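Local coordinates for protein monalysin (Pseudomonas entomophila, PDB 4MKO) that forms pores in host cell membranes as a secreted, proteolytically activated toxin, displaying cytolytic and hemolytic activity and contributing to intestinal damage and lethality in Drosophila, at residues Y77-G82 and F126-E131; T112-S117 and T183-V188; G2-Y7 and R206-E211. All coordinates share one frame; numbering follows the deposited sequence.

Overall arrangement
From the N terminus, contact 3 closes the longest loop: G2-Y7 meets R206-E211 of helix 201-211, so most of the chain lies between its two segments. Nested inside are contacts 1 and 2, whose segments alternate. Strand 72-81 pairs with strand 124-133 in contact 1, while T112-S117, from the excursion between those strands, crosses to strand 173-191 in contact 2. The two touch, T80 O lying 2.7 Å from T183 OG1, and together join the inferred pore-forming region to the long-stranded sheet. Contact 3 lies on the opposite side of the chain's centre from the other two, its centre about 29 Å from contact 1's and 25 Å from contact 2's.

Contact 1: residues Y77-G82 and F126-E131; sequences YQLTKG and FTDTTE
Backbone pairing defines this contact as a two-stranded antiparallel ribbon within the region inferred to be the pore-forming part of this aerolysin-like toxin. Y77 and D128 form one hydrogen-bonded pair and L79 and F126 another; Q78 and T127 are the non-hydrogen-bonded pair between them. D128 N to Y77 O is almost straight, 2.9 Å at 174°. F126 N reaches L79 O from above the carbonyl plane, unlike the three other bonds, which run nearly along the C=O axis. The short strand axes run at 125° to each other, well short of exact antiparallelism.

Polar side chains join the strands on both faces of the ribbon. On the Q78 and T127 face, Q78 bends at chi2 (-57°) and sends NE2 to T127 OG1 at 3.0 Å, with the acceptor in the amide plane. On the other face, Y77 OH and T130 OG1 hydrogen-bond at 2.7 Å, either being able to donate; D128 OD2, also 2.7 Å from Y77 OH, is a weak alternative acceptor for the one hydroxyl proton. The D128 carboxylate stands nearly perpendicular to the Y77 ring, one face of which has D128 O over its centre.

Apolar contact centres on F126, whose CG, between backbone N and carbonyl carbon, brings the ring across to L79. L79 CB makes a CH-pi contact over one face of that ring, offset toward the rim and 3.6 Å from F126 CZ, while L79 CD1 touches D128 CB at 3.7 Å.

R187 of strand 173-191 donates to both Y77 OH and T130 OG1, its positive charge nearby being consistent with an ionised D128. On this face Y77 and L79 pack against strands 46-67 and 136-151, so the ribbon lies over the long-stranded sheet.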
loop_
_atom_site.group_PDB
_atom_site.type_symbol
_atom_site.label_atom_id
_atom_site.label_comp_id
_atom_site.label_asym_id
_atom_site.label_seq_id
_atom_site.Cartn_x
_atom_site.Cartn_y
_atom_site.Cartn_z
ATOM N N TYR A 77 19.596 2.236 -9.075
ATOM C CA TYR A 77 18.505 1.252 -9.127
ATOM C C TYR A 77 17.217 1.996 -9.362
ATOM O O TYR A 77 17.147 3.204 -9.103
ATOM C CB TYR A 77 18.436 0.390 -7.842
ATOM C CG TYR A 77 18.562 1.195 -6.567
ATOM C CD1 TYR A 77 17.442 1.762 -5.961
ATOM C CD2 TYR A 77 19.811 1.456 -6.004
ATOM C CE1 TYR A 77 17.560 2.534 -4.801
ATOM C CE2 TYR A 77 19.943 2.254 -4.871
ATOM C CZ TYR A 77 18.815 2.786 -4.267
ATOM O OH TYR A 77 18.970 3.566 -3.143
ATOM N N GLN A 78 16.197 1.289 -9.842
ATOM C CA GLN A 78 14.928 1.917 -10.142
ATOM C C GLN A 78 13.927 1.792 -9.016
ATOM O O GLN A 78 13.614 0.682 -8.588
ATOM C CB GLN A 78 14.326 1.338 -11.443
ATOM C CG GLN A 78 15.147 1.606 -12.720
ATOM C CD GLN A 78 15.376 3.076 -12.959
ATOM O OE1 GLN A 78 14.446 3.830 -13.251
ATOM N NE2 GLN A 78 16.612 3.525 -12.769
ATOM N N LEU A 79 13.417 2.927 -8.552
ATOM C CA LEU A 79 12.310 2.958 -7.596
ATOM C C LEU A 79 11.110 3.471 -8.375
ATOM O O LEU A 79 11.255 3.865 -9.539
ATOM C CB LEU A 79 12.617 3.867 -6.392
ATOM C CG LEU A 79 13.802 3.476 -5.490
ATOM C CD1 LEU A 79 13.940 4.460 -4.336
ATOM C CD2 LEU A 79 13.668 2.052 -4.924
ATOM N N THR A 80 9.918 3.454 -7.772
ATOM C CA THR A 80 8.731 3.985 -8.441
ATOM C C THR A 80 7.955 4.928 -7.533
ATOM O O THR A 80 8.089 4.882 -6.300
ATOM C CB THR A 80 7.819 2.854 -8.970
ATOM O OG1 THR A 80 7.290 2.118 -7.863
ATOM C CG2 THR A 80 8.524 1.913 -9.956
ATOM N N LYS A 81 7.132 5.792 -8.154
ATOM C CA LYS A 81 6.226 6.707 -7.486
ATOM C C LYS A 81 4.823 6.526 -8.067
ATOM O O LYS A 81 4.696 6.061 -9.198
ATOM C CB LYS A 81 6.705 8.168 -7.532
ATOM C CG LYS A 81 6.920 8.768 -8.917
ATOM C CD LYS A 81 7.831 9.996 -8.799
ATOM C CE LYS A 81 8.292 10.486 -10.149
ATOM N NZ LYS A 81 9.187 11.671 -10.029
ATOM N N GLY A 82 3.800 6.861 -7.272
ATOM C CA GLY A 82 2.395 6.690 -7.647
ATOM C C GLY A 82 1.931 5.290 -7.303
ATOM O O GLY A 82 2.538 4.628 -6.452
ATOM N N PHE A 126 11.907 5.988 -11.414
ATOM C CA PHE A 126 12.924 7.021 -11.204
ATOM C C PHE A 126 14.166 6.364 -10.657
ATOM O O PHE A 126 14.078 5.339 -9.971
ATOM C CB PHE A 126 12.450 8.191 -10.323
ATOM C CG PHE A 126 12.244 7.887 -8.862
ATOM C CD1 PHE A 126 11.056 7.314 -8.414
ATOM C CD2 PHE A 126 13.215 8.218 -7.923
ATOM C CE1 PHE A 126 10.857 7.058 -7.056
ATOM C CE2 PHE A 126 13.017 7.960 -6.563
ATOM C CZ PHE A 126 11.832 7.391 -6.137
ATOM N N THR A 127 15.328 6.946 -10.978
ATOM C CA THR A 127 16.613 6.426 -10.551
ATOM C C THR A 127 16.947 6.940 -9.162
ATOM O O THR A 127 16.844 8.143 -8.894
ATOM C CB THR A 127 17.710 6.825 -11.577
ATOM O OG1 THR A 127 17.277 6.432 -12.880
ATOM C CG2 THR A 127 19.075 6.194 -11.271
ATOM N N ASP A 128 17.388 6.028 -8.300
ATOM C CA ASP A 128 17.878 6.373 -6.979
ATOM C C ASP A 128 19.282 5.785 -6.847
ATOM O O ASP A 128 19.595 4.790 -7.508
ATOM C CB ASP A 128 16.935 5.877 -5.871
ATOM C CG ASP A 128 17.278 6.445 -4.513
ATOM O OD1 ASP A 128 17.437 7.678 -4.412
ATOM O OD2 ASP A 128 17.361 5.658 -3.542
ATOM N N THR A 129 20.152 6.442 -6.074
ATOM C CA THR A 129 21.521 5.948 -5.908
ATOM C C THR A 129 21.894 5.861 -4.449
ATOM O O THR A 129 21.410 6.663 -3.656
ATOM C CB THR A 129 22.551 6.853 -6.656
ATOM O OG1 THR A 129 22.594 8.144 -6.045
ATOM C CG2 THR A 129 22.278 6.979 -8.168
ATOM N N THR A 130 22.791 4.916 -4.110
ATOM C CA THR A 130 23.387 4.744 -2.788
ATOM C C THR A 130 24.844 4.309 -2.969
ATOM O O THR A 130 25.110 3.337 -3.687
ATOM C CB THR A 130 22.596 3.747 -1.902
ATOM O OG1 THR A 130 21.252 4.210 -1.775
ATOM C CG2 THR A 130 23.193 3.604 -0.498
ATOM N N GLU A 131 25.775 5.013 -2.308
ATOM C CA GLU A 131 27.181 4.617 -2.345
ATOM C C GLU A 131 27.279 3.430 -1.400
ATOM O O GLU A 131 26.820 3.514 -0.258
ATOM C CB GLU A 131 28.122 5.760 -1.922
ATOM C CG GLU A 131 29.580 5.401 -2.170
ATOM C CD GLU A 131 30.589 6.471 -1.803
ATOM O OE1 GLU A 131 31.246 7.005 -2.725
ATOM O OE2 GLU A 131 30.748 6.754 -0.593
#

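Contact 2: residues T112-S117 and T183-V188; sequences TGFTRS and TQRKRV. With ACT (acetate ion), chain J.
An inverse gamma turn centred on R185 marks the corner where strand 173-191 changes direction, and the loop following helix 103-107 docks against it. The turn's weak closing bond, K186 N to Q184 O, spans 2.8 Å. At the apex, R185 N donates to T112 O at 2.7 Å, nearly along the C=O axis. The R185 side chain supplies a second grip: CG lies anti to the backbone N, and a bend at chi3 (58°) brings NE to G113 O at 2.7 Å. That oxygen lies near the guanidinium plane, at its edge, although NE itself stands above the carbonyl plane of G113.

Glycine suits position 113: its phi is positive (86°), and a CB there would clash with R185 CB. Here a loop of the inferred pore-forming region meets the strand 173-191 corner of the aerolysin-like fold, with F114 the inserted ring. R185 CB sits over one F114 face, offset toward the rim, in a CH-pi contact 3.9 Å from the centroid; the chain crosses the ring obliquely, with R185 CD 3.7 Å from F114 CE1. Its close approaches come from CB, CG and CD, the guanidinium plane being tilted 59° from the ring and not stacked. At the ring edge, F114 CE2 approaches T183 O to 3.5 Å.

T183 OG1 hydrogen-bonds to T80 O, while Q184 NE2 donates to S111 O and D13 OD1. Beyond the corner, K186 NZ hydrogen-bonds to O of an acetate, probably from crystallisation, at 2.8 Å and forms a salt bridge with D17.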
loop_
_atom_site.group_PDB
_atom_site.type_symbol
_atom_site.label_atom_id
_atom_site.label_comp_id
_atom_site.label_asym_id
_atom_site.label_seq_id
_atom_site.Cartn_x
_atom_site.Cartn_y
_atom_site.Cartn_z
ATOM N N THR A 112 3.906 10.557 1.625
ATOM C CA THR A 112 4.465 9.729 0.565
ATOM C C THR A 112 5.893 10.128 0.215
ATOM O O THR A 112 6.665 9.280 -0.204
ATOM C CB THR A 112 3.615 9.785 -0.723
ATOM O OG1 THR A 112 3.740 11.097 -1.277
ATOM C CG2 THR A 112 2.132 9.463 -0.475
ATOM N N GLY A 113 6.218 11.412 0.353
ATOM C CA GLY A 113 7.537 11.914 -0.017
ATOM C C GLY A 113 7.605 12.281 -1.485
ATOM O O GLY A 113 8.657 12.708 -1.974
ATOM N N PHE A 114 6.465 12.151 -2.192
ATOM C CA PHE A 114 6.337 12.506 -3.606
ATOM C C PHE A 114 5.421 13.725 -3.751
ATOM O O PHE A 114 4.757 14.112 -2.779
ATOM C CB PHE A 114 5.841 11.301 -4.442
ATOM C CG PHE A 114 6.751 10.099 -4.376
ATOM C CD1 PHE A 114 8.069 10.173 -4.824
ATOM C CD2 PHE A 114 6.293 8.887 -3.866
ATOM C CE1 PHE A 114 8.914 9.060 -4.754
ATOM C CE2 PHE A 114 7.123 7.764 -3.839
ATOM C CZ PHE A 114 8.425 7.850 -4.298
ATOM N N THR A 115 5.410 14.368 -4.942
ATOM C CA THR A 115 4.592 15.567 -5.118
ATOM C C THR A 115 3.095 15.234 -5.120
ATOM O O THR A 115 2.698 14.059 -5.258
ATOM C CB THR A 115 4.997 16.383 -6.362
ATOM O OG1 THR A 115 4.553 15.701 -7.533
ATOM C CG2 THR A 115 6.497 16.693 -6.423
ATOM N N ARG A 116 2.277 16.279 -4.972
ATOM C CA ARG A 116 0.822 16.174 -4.954
ATOM C C ARG A 116 0.292 15.493 -6.226
ATOM O O ARG A 116 -0.576 14.635 -6.134
ATOM C CB ARG A 116 0.203 17.561 -4.764
ATOM C CG ARG A 116 -1.302 17.519 -4.551
ATOM C CD ARG A 116 -1.888 18.850 -4.125
ATOM N NE ARG A 116 -3.353 18.807 -4.155
ATOM C CZ ARG A 116 -4.120 18.376 -3.156
ATOM N NH1 ARG A 116 -3.571 17.950 -2.023
ATOM N NH2 ARG A 116 -5.442 18.367 -3.283
ATOM N N SER A 117 0.842 15.830 -7.395
ATOM C CA SER A 117 0.389 15.240 -8.655
ATOM C C SER A 117 0.925 13.815 -8.918
ATOM O O SER A 117 0.390 13.116 -9.774
ATOM C CB SER A 117 0.731 16.164 -9.825
ATOM O OG SER A 117 2.134 16.203 -10.035
ATOM N N THR A 183 3.534 3.725 -3.649
ATOM C CA THR A 183 4.825 3.662 -2.963
ATOM C C THR A 183 5.069 4.914 -2.152
ATOM O O THR A 183 4.462 5.965 -2.397
ATOM C CB THR A 183 5.980 3.535 -3.963
ATOM O OG1 THR A 183 5.755 4.453 -5.036
ATOM C CG2 THR A 183 6.182 2.110 -4.472
ATOM N N GLN A 184 6.006 4.797 -1.208
ATOM C CA GLN A 184 6.527 5.898 -0.390
ATOM C C GLN A 184 7.981 6.095 -0.839
ATOM O O GLN A 184 8.622 5.134 -1.266
ATOM C CB GLN A 184 6.494 5.515 1.102
ATOM C CG GLN A 184 6.792 6.669 2.050
ATOM C CD GLN A 184 6.630 6.266 3.488
ATOM O OE1 GLN A 184 7.097 5.208 3.929
ATOM N NE2 GLN A 184 6.001 7.119 4.260
ATOM N N ARG A 185 8.511 7.320 -0.707
ATOM C CA ARG A 185 9.905 7.637 -1.052
ATOM C C ARG A 185 10.824 7.142 0.085
ATOM O O ARG A 185 11.481 7.928 0.775
ATOM C CB ARG A 185 10.068 9.141 -1.320
ATOM C CG ARG A 185 11.394 9.441 -2.027
ATOM C CD ARG A 185 11.441 10.804 -2.689
ATOM N NE ARG A 185 11.197 11.895 -1.753
ATOM C CZ ARG A 185 12.142 12.564 -1.109
ATOM N NH1 ARG A 185 13.419 12.238 -1.265
ATOM N NH2 ARG A 185 11.817 13.558 -0.289
ATOM N N LYS A 186 10.836 5.810 0.269
ATOM C CA LYS A 186 11.592 5.135 1.312
ATOM C C LYS A 186 12.031 3.769 0.804
ATOM O O LYS A 186 11.217 3.011 0.256
ATOM C CB LYS A 186 10.692 4.998 2.541
ATOM C CG LYS A 186 11.398 4.695 3.830
ATOM C CD LYS A 186 10.478 4.899 5.029
ATOM C CE LYS A 186 10.229 6.356 5.354
ATOM N NZ LYS A 186 9.452 6.503 6.610
ATOM N N ARG A 187 13.311 3.471 0.964
ATOM C CA ARG A 187 13.869 2.195 0.544
ATOM C C ARG A 187 14.778 1.658 1.646
ATOM O O ARG A 187 15.410 2.433 2.362
ATOM C CB ARG A 187 14.609 2.323 -0.805
ATOM C CG ARG A 187 15.917 3.127 -0.754
ATOM C CD ARG A 187 17.134 2.258 -0.492
ATOM N NE ARG A 187 18.349 3.069 -0.346
ATOM C CZ ARG A 187 18.790 3.609 0.788
ATOM N NH1 ARG A 187 18.099 3.467 1.915
ATOM N NH2 ARG A 187 19.915 4.317 0.799
ATOM N N VAL A 188 14.864 0.337 1.737
ATOM C CA VAL A 188 15.645 -0.369 2.741
ATOM C C VAL A 188 16.684 -1.202 2.017
ATOM O O VAL A 188 16.356 -1.845 1.027
ATOM C CB VAL A 188 14.701 -1.279 3.591
ATOM C CG1 VAL A 188 15.473 -2.097 4.632
ATOM C CG2 VAL A 188 13.596 -0.456 4.270
HETATM C C ACT J . 8.852 10.351 6.665
HETATM O O ACT J . 8.703 9.136 6.895
HETATM O OXT ACT J . 7.916 11.198 6.589
HETATM C CH3 ACT J . 10.292 10.839 6.468
#

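Contact 3: residues G2-Y7 and R206-E211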
loop_
_atom_site.group_PDB
_atom_site.type_symbol
_atom_site.label_atom_id
_atom_site.label_comp_id
_atom_site.label_asym_id
_atom_site.label_seq_id
_atom_site.Cartn_x
_atom_site.Cartn_y
_atom_site.Cartn_z
ATOM N N GLY A 2 2.106 -17.016 5.405
ATOM C CA GLY A 2 0.813 -16.345 5.548
ATOM C C GLY A 2 0.678 -15.743 6.929
ATOM O O GLY A 2 1.531 -14.954 7.335
ATOM N N ARG A 3 -0.340 -16.184 7.694
ATOM C CA ARG A 3 -0.556 -15.781 9.085
ATOM C C ARG A 3 -0.195 -14.303 9.323
ATOM O O ARG A 3 0.790 -13.984 10.007
ATOM C CB ARG A 3 0.232 -16.711 10.041
ATOM C CG ARG A 3 -0.091 -18.212 9.904
ATOM C CD ARG A 3 -1.420 -18.631 10.523
ATOM N NE ARG A 3 -1.520 -18.287 11.942
ATOM C CZ ARG A 3 -1.032 -19.026 12.935
ATOM N NH1 ARG A 3 -0.386 -20.157 12.676
ATOM N NH2 ARG A 3 -1.176 -18.634 14.193
ATOM N N PHE A 4 -0.999 -13.403 8.746
ATOM C CA PHE A 4 -0.757 -11.960 8.865
ATOM C C PHE A 4 -0.972 -11.449 10.307
ATOM O O PHE A 4 -0.587 -10.310 10.616
ATOM C CB PHE A 4 -1.530 -11.167 7.799
ATOM C CG PHE A 4 -0.789 -11.015 6.481
ATOM C CD1 PHE A 4 -0.131 -12.101 5.896
ATOM C CD2 PHE A 4 -0.770 -9.799 5.812
ATOM C CE1 PHE A 4 0.514 -11.970 4.655
ATOM C CE2 PHE A 4 -0.116 -9.666 4.579
ATOM C CZ PHE A 4 0.521 -10.751 4.005
ATOM N N ASP A 5 -1.492 -12.326 11.206
ATOM C CA ASP A 5 -1.641 -12.008 12.625
ATOM C C ASP A 5 -0.254 -11.819 13.274
ATOM O O ASP A 5 -0.148 -11.208 14.338
ATOM C CB ASP A 5 -2.513 -13.057 13.372
ATOM C CG ASP A 5 -2.223 -14.542 13.143
ATOM O OD1 ASP A 5 -1.529 -14.876 12.164
ATOM O OD2 ASP A 5 -2.746 -15.371 13.910
ATOM N N GLN A 6 0.818 -12.300 12.615
ATOM C CA GLN A 6 2.188 -12.148 13.116
ATOM C C GLN A 6 2.690 -10.710 13.038
ATOM O O GLN A 6 3.641 -10.368 13.743
ATOM C CB GLN A 6 3.179 -13.074 12.359
ATOM C CG GLN A 6 3.580 -12.588 10.954
ATOM C CD GLN A 6 4.375 -13.620 10.209
ATOM O OE1 GLN A 6 5.583 -13.756 10.411
ATOM N NE2 GLN A 6 3.720 -14.349 9.310
ATOM N N TYR A 7 2.112 -9.888 12.129
ATOM C CA TYR A 7 2.615 -8.535 11.928
ATOM C C TYR A 7 2.025 -7.559 12.934
ATOM O O TYR A 7 0.836 -7.685 13.253
ATOM C CB TYR A 7 2.365 -8.051 10.485
ATOM C CG TYR A 7 2.929 -8.991 9.441
ATOM C CD1 TYR A 7 4.302 -9.202 9.332
ATOM C CD2 TYR A 7 2.089 -9.690 8.578
ATOM C CE1 TYR A 7 4.823 -10.097 8.403
ATOM C CE2 TYR A 7 2.601 -10.575 7.632
ATOM C CZ TYR A 7 3.971 -10.773 7.550
ATOM O OH TYR A 7 4.493 -11.630 6.613
ATOM N N ARG A 206 -4.627 -11.380 -0.826
ATOM C CA ARG A 206 -5.253 -12.614 -0.349
ATOM C C ARG A 206 -5.385 -12.581 1.182
ATOM O O ARG A 206 -6.477 -12.804 1.706
ATOM C CB ARG A 206 -4.452 -13.851 -0.802
ATOM C CG ARG A 206 -5.154 -15.194 -0.551
ATOM C CD ARG A 206 -4.197 -16.390 -0.513
ATOM N NE ARG A 206 -3.182 -16.349 -1.569
ATOM C CZ ARG A 206 -1.874 -16.234 -1.355
ATOM N NH1 ARG A 206 -1.398 -16.187 -0.116
ATOM N NH2 ARG A 206 -1.031 -16.182 -2.376
ATOM N N ASN A 207 -4.300 -12.258 1.883
ATOM C CA ASN A 207 -4.288 -12.247 3.342
ATOM C C ASN A 207 -5.044 -11.102 3.987
ATOM O O ASN A 207 -5.831 -11.340 4.907
ATOM C CB ASN A 207 -2.868 -12.299 3.852
ATOM C CG ASN A 207 -2.284 -13.690 3.767
ATOM O OD1 ASN A 207 -2.338 -14.464 4.729
ATOM N ND2 ASN A 207 -1.671 -14.017 2.642
ATOM N N VAL A 208 -4.809 -9.876 3.528
ATOM C CA VAL A 208 -5.442 -8.702 4.125
ATOM C C VAL A 208 -6.953 -8.633 3.818
ATOM O O VAL A 208 -7.747 -8.466 4.734
ATOM C CB VAL A 208 -4.689 -7.390 3.734
ATOM C CG1 VAL A 208 -5.480 -6.127 4.114
ATOM C CG2 VAL A 208 -3.292 -7.358 4.335
ATOM N N LEU A 209 -7.329 -8.683 2.550
ATOM C CA LEU A 209 -8.742 -8.526 2.177
ATOM C C LEU A 209 -9.557 -9.804 2.232
ATOM O O LEU A 209 -10.691 -9.805 2.722
ATOM C CB LEU A 209 -8.836 -7.909 0.779
ATOM C CG LEU A 209 -10.264 -7.689 0.210
ATOM C CD1 LEU A 209 -11.050 -6.655 1.041
ATOM C CD2 LEU A 209 -10.216 -7.290 -1.261
ATOM N N MET A 210 -9.030 -10.865 1.639
ATOM C CA MET A 210 -9.817 -12.089 1.481
ATOM C C MET A 210 -9.949 -12.877 2.769
ATOM O O MET A 210 -11.057 -13.307 3.105
ATOM C CB MET A 210 -9.266 -12.956 0.329
ATOM C CG MET A 210 -9.111 -12.200 -1.017
ATOM S SD MET A 210 -10.575 -11.255 -1.551
ATOM C CE MET A 210 -11.696 -12.630 -2.038
ATOM N N GLU A 211 -8.839 -13.018 3.506
ATOM C CA GLU A 211 -8.813 -13.804 4.737
ATOM C C GLU A 211 -9.037 -12.992 6.025
ATOM O O GLU A 211 -9.617 -13.541 6.955
ATOM C CB GLU A 211 -7.524 -14.640 4.820
ATOM C CG GLU A 211 -7.451 -15.650 3.681
ATOM C CD GLU A 211 -6.237 -16.547 3.543
ATOM O OE1 GLU A 211 -5.441 -16.650 4.504
ATOM O OE2 GLU A 211 -6.102 -17.176 2.466
HETATM O O HOH W 1 -3.240 -14.093 7.246
#
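Stacking carries this contact, which joins the N-terminal segment of the cleaved chain to helix 201-211 against the long-stranded sheet. The side-chain amide of N207 lies flat on the F4 ring, the planes 9° apart. N207 CB is centred over the same face, a CH-pi contact with 3.4 Å to the ring centroid, and N207 CG lies 3.4 Å from F4 CE1. With CG anti to the carbonyl carbon (chi1 -77°) and chi2 at -94°, the asparagine spreads its amide over the CD1 and CE1 side of the ring. By the CD2 and CE2 atoms, V208 adds an apolar touch, CG2 to F4 CD2 at 3.8 Å.

Polar linkage across the segments runs through one water. It accepts from F4 N at 2.8 Å and donates to N207 OD1 at 2.7 Å, so the amide oxygen is bridged to the backbone. At its other end, N207 ND2 donates to T203 O one turn earlier in the helix, and these two bonds fix the rotation of the amide.

Each segment also has internal bonds. R3 O accepts from both Q6 N, at 3.1 Å, and Q6 NE2, at 3.0 Å, drawing the short 3-10 turn together. On the helix, E211 N bonds to R206 O in a wider pi-type turn.

Y7 CE2 lies over the F4 face opposite N207, placing the phenylalanine between the two. F4 also meets F56 of strand 46-67, and its carbonyl accepts from W31 of strand 29-43, while V208 packs on both strands and on L179 of strand 173-191.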